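Local coordinates for BrkA autotransporter (PDB 3QQ2), which inhibits the classical pathway of complement activation and, through the translocator domain described here, forms an outer-membrane pore that carries its passenger domain to the cell surface, at residues 29-34 with 43-48. The protein carries 1 engineered substitution. Sequence-based numbering, arbitrary orientation.
Sequences SERQQI and DQTVSG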
ATOM      1  N   SER A  29      -4.050 -30.028   3.407  1.00 67.33           N
ATOM      2  CA  SER A  29      -3.248 -29.251   2.486  1.00 68.20           C
ATOM      3  C   SER A  29      -3.889 -29.220   1.102  1.00 69.29           C
ATOM      4  O   SER A  29      -4.163 -30.253   0.515  1.00 69.97           O
ATOM      5  CB  SER A  29      -1.864 -29.858   2.399  1.00 68.61           C
ATOM      6  OG  SER A  29      -1.147 -29.273   1.344  1.00 70.73           O
ATOM      7  N   GLU A  30      -4.116 -28.036   0.563  1.00 70.07           N
ATOM      8  CA  GLU A  30      -4.865 -27.925  -0.677  1.00 71.49           C
ATOM      9  C   GLU A  30      -4.232 -26.910  -1.592  1.00 73.25           C
ATOM     10  O   GLU A  30      -4.020 -25.784  -1.167  1.00 73.55           O
ATOM     11  CB  GLU A  30      -6.287 -27.500  -0.340  1.00 70.37           C
ATOM     12  CG  GLU A  30      -7.110 -27.084  -1.506  1.00 72.73           C
ATOM     13  CD  GLU A  30      -8.577 -27.050  -1.172  1.00 74.95           C
ATOM     14  OE1 GLU A  30      -9.185 -28.146  -1.038  1.00 74.36           O
ATOM     15  OE2 GLU A  30      -9.124 -25.923  -1.056  1.00 76.75           O
ATOM     16  N   ARG A  31      -3.929 -27.279  -2.836  1.00 75.44           N
ATOM     17  CA  ARG A  31      -3.411 -26.286  -3.789  1.00 78.04           C
ATOM     18  C   ARG A  31      -4.478 -25.661  -4.667  1.00 79.70           C
ATOM     19  O   ARG A  31      -5.128 -26.340  -5.467  1.00 80.54           O
ATOM     20  CB  ARG A  31      -2.268 -26.809  -4.664  1.00 79.57           C
ATOM     21  CG  ARG A  31      -1.592 -25.681  -5.445  1.00 81.12           C
ATOM     22  CD  ARG A  31      -0.442 -26.179  -6.306  1.00 84.52           C
ATOM     23  NE  ARG A  31       0.226 -25.090  -7.009  1.00 86.61           N
ATOM     24  CZ  ARG A  31       0.937 -24.140  -6.403  1.00 87.90           C
ATOM     25  NH1 ARG A  31       1.515 -23.173  -7.114  1.00 90.06           N
ATOM     26  NH2 ARG A  31       1.067 -24.142  -5.079  1.00 85.88           N
ATOM     27  N   GLN A  32      -4.624 -24.348  -4.547  1.00 80.75           N
ATOM     28  CA  GLN A  32      -5.554 -23.637  -5.401  1.00 82.60           C
ATOM     29  C   GLN A  32      -4.808 -22.941  -6.507  1.00 85.44           C
ATOM     30  O   GLN A  32      -3.769 -22.330  -6.267  1.00 85.98           O
ATOM     31  CB  GLN A  32      -6.404 -22.677  -4.582  1.00 81.32           C
ATOM     32  CG  GLN A  32      -7.383 -23.447  -3.703  1.00 80.36           C
ATOM     33  CD  GLN A  32      -7.877 -22.689  -2.491  1.00 79.89           C
ATOM     34  OE1 GLN A  32      -8.587 -21.679  -2.608  1.00 80.78           O
ATOM     35  NE2 GLN A  32      -7.539 -23.198  -1.308  1.00 77.90           N
ATOM     36  N   GLN A  33      -5.313 -23.109  -7.729  1.00 88.08           N
ATOM     37  CA  GLN A  33      -4.927 -22.299  -8.881  1.00 91.14           C
ATOM     38  C   GLN A  33      -6.129 -21.439  -9.205  1.00 92.51           C
ATOM     39  O   GLN A  33      -7.037 -21.869  -9.917  1.00 93.49           O
ATOM     40  CB  GLN A  33      -4.609 -23.156 -10.101  1.00 92.85           C
ATOM     41  CG  GLN A  33      -3.479 -24.138  -9.937  1.00 92.99           C
ATOM     42  CD  GLN A  33      -3.369 -25.081 -11.119  1.00 95.61           C
ATOM     43  OE1 GLN A  33      -4.329 -25.765 -11.497  1.00 95.67           O
ATOM     44  NE2 GLN A  33      -2.188 -25.125 -11.711  1.00 98.64           N
ATOM     45  N   ILE A  34      -6.159 -20.239  -8.638  1.00 92.99           N
ATOM     46  CA  ILE A  34      -7.224 -19.292  -8.931  1.00 94.60           C
ATOM     47  C   ILE A  34      -6.765 -18.350 -10.048  1.00 97.73           C
ATOM     48  O   ILE A  34      -5.622 -17.892 -10.078  1.00 97.96           O
ATOM     49  CB  ILE A  34      -7.829 -18.643  -7.633  1.00 92.96           C
ATOM     50  CG1 ILE A  34      -7.969 -17.118  -7.733  1.00 94.68           C
ATOM     51  CG2 ILE A  34      -7.048 -19.060  -6.392  1.00 90.72           C
ATOM     52  CD1 ILE A  34      -9.298 -16.660  -8.355  1.00 97.38           C
ATOM     53  N   ASP A  43      -1.670 -18.606  -7.521  1.00 87.16           N
ATOM     54  CA  ASP A  43      -1.720 -19.959  -7.004  1.00 84.89           C
ATOM     55  C   ASP A  43      -1.341 -19.942  -5.539  1.00 82.03           C
ATOM     56  O   ASP A  43      -0.304 -19.398  -5.169  1.00 82.52           O
ATOM     57  CB  ASP A  43      -0.759 -20.854  -7.773  1.00 86.45           C
ATOM     58  CG  ASP A  43      -1.189 -21.069  -9.208  1.00 90.38           C
ATOM     59  OD1 ASP A  43      -0.800 -22.111  -9.798  1.00 92.99           O
ATOM     60  OD2 ASP A  43      -1.921 -20.208  -9.751  1.00 92.98           O
ATOM     61  N   GLN A  44      -2.171 -20.527  -4.695  1.00 78.84           N
ATOM     62  CA  GLN A  44      -1.770 -20.649  -3.327  1.00 76.54           C
ATOM     63  C   GLN A  44      -1.844 -22.071  -2.837  1.00 74.96           C
ATOM     64  O   GLN A  44      -2.662 -22.871  -3.304  1.00 74.51           O
ATOM     65  CB  GLN A  44      -2.607 -19.743  -2.442  1.00 75.70           C
ATOM     66  CG  GLN A  44      -4.084 -20.062  -2.475  1.00 76.29           C
ATOM     67  CD  GLN A  44      -4.931 -19.099  -1.679  1.00 75.83           C
ATOM     68  OE1 GLN A  44      -4.573 -17.927  -1.509  1.00 76.83           O
ATOM     69  NE2 GLN A  44      -6.084 -19.581  -1.204  1.00 74.05           N
ATOM     70  N   THR A  45      -0.957 -22.377  -1.896  1.00 74.09           N
ATOM     71  CA  THR A  45      -1.008 -23.619  -1.153  1.00 72.59           C
ATOM     72  C   THR A  45      -1.436 -23.295   0.261  1.00 70.90           C
ATOM     73  O   THR A  45      -0.729 -22.576   0.961  1.00 70.71           O
ATOM     74  CB  THR A  45       0.348 -24.316  -1.108  1.00 73.00           C
ATOM     75  OG1 THR A  45       0.817 -24.529  -2.439  1.00 75.26           O
ATOM     76  CG2 THR A  45       0.214 -25.647  -0.436  1.00 71.90           C
ATOM     77  N   VAL A  46      -2.592 -23.834   0.657  1.00 69.98           N
ATOM     78  CA  VAL A  46      -3.152 -23.698   2.004  1.00 68.69           C
ATOM     79  C   VAL A  46      -2.913 -24.972   2.814  1.00 68.14           C
ATOM     80  O   VAL A  46      -3.447 -26.032   2.447  1.00 68.63           O
ATOM     81  CB  VAL A  46      -4.657 -23.531   1.934  1.00 67.72           C
ATOM     82  CG1 VAL A  46      -5.165 -22.972   3.226  1.00 67.06           C
ATOM     83  CG2 VAL A  46      -5.009 -22.619   0.822  1.00 69.81           C
ATOM     84  N   SER A  47      -2.148 -24.880   3.911  1.00 67.18           N
ATOM     85  CA  SER A  47      -1.897 -26.046   4.774  1.00 66.48           C
ATOM     86  C   SER A  47      -2.364 -25.817   6.186  1.00 65.26           C
ATOM     87  O   SER A  47      -2.263 -24.711   6.665  1.00 65.77           O
ATOM     88  CB  SER A  47      -0.420 -26.395   4.796  1.00 67.19           C
ATOM     89  OG  SER A  47      -0.107 -27.317   3.755  1.00 69.66           O
ATOM     90  N   GLY A  48      -2.873 -26.845   6.865  1.00 64.64           N
ATOM     91  CA  GLY A  48      -3.262 -26.675   8.273  1.00 63.89           C
ATOM     92  C   GLY A  48      -3.168 -27.851   9.240  1.00 63.64           C
ATOM     93  O   GLY A  48      -2.949 -29.002   8.841  1.00 64.20           O
TER
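Arg31 reaches across the neighbouring strand with CG anti to its backbone N (chi1 -169°) and the chain extended as far as NE, so that its guanidinium arrives beside both Thr45 and Asp43. Thr45 OG1 sits at the guanidinium edge, in its plane, 2.7 Å from Arg31 NH2. The other terminal nitrogen turns toward Asp43: Arg31 NH1 makes a long salt bridge of 3.7 Å to Asp43 OD1, with guanidinium and carboxylate planes 65° apart, an oblique crossing and not a flat, two-pronged pairing. Gln33 flanks the same carboxylate, its CG lying 3.4 Å from Asp43 OD1, and farther along the face that carries Ser29, Arg31, Gln33, Asp43, Thr45 and Ser47, Ser29 OG gives a weak hydrogen bond to Ser47 OG.

The two strands form the antiparallel hairpin that opens the autotransporter beta-barrel; strand 21-34 also pairs with the last strand, 271-282, closing the cylinder. Four backbone bonds join the hairpin here. Gln32 N reaches Gln44 O at 2.8 Å, nearly along the C=O axis, while the return bond from Gln44 N to Gln32 O is more bent at its hydrogen. Glu30 and Val46 form the second hydrogen-bonded pair.

On the face bearing Glu30, Gln32, Gln44 and Val46, the two glutamines run side by side with amide planes 77° apart, and Gln32 OE1 stays 3.6 Å from Gln44 NE2. Gln32 NE2 instead lies against a methyl, 3.4 Å from Val46 CG2. Glu30 directs its carboxylate to the barrel seam, where OE1 is hydrogen-bonded to Ser275 OG.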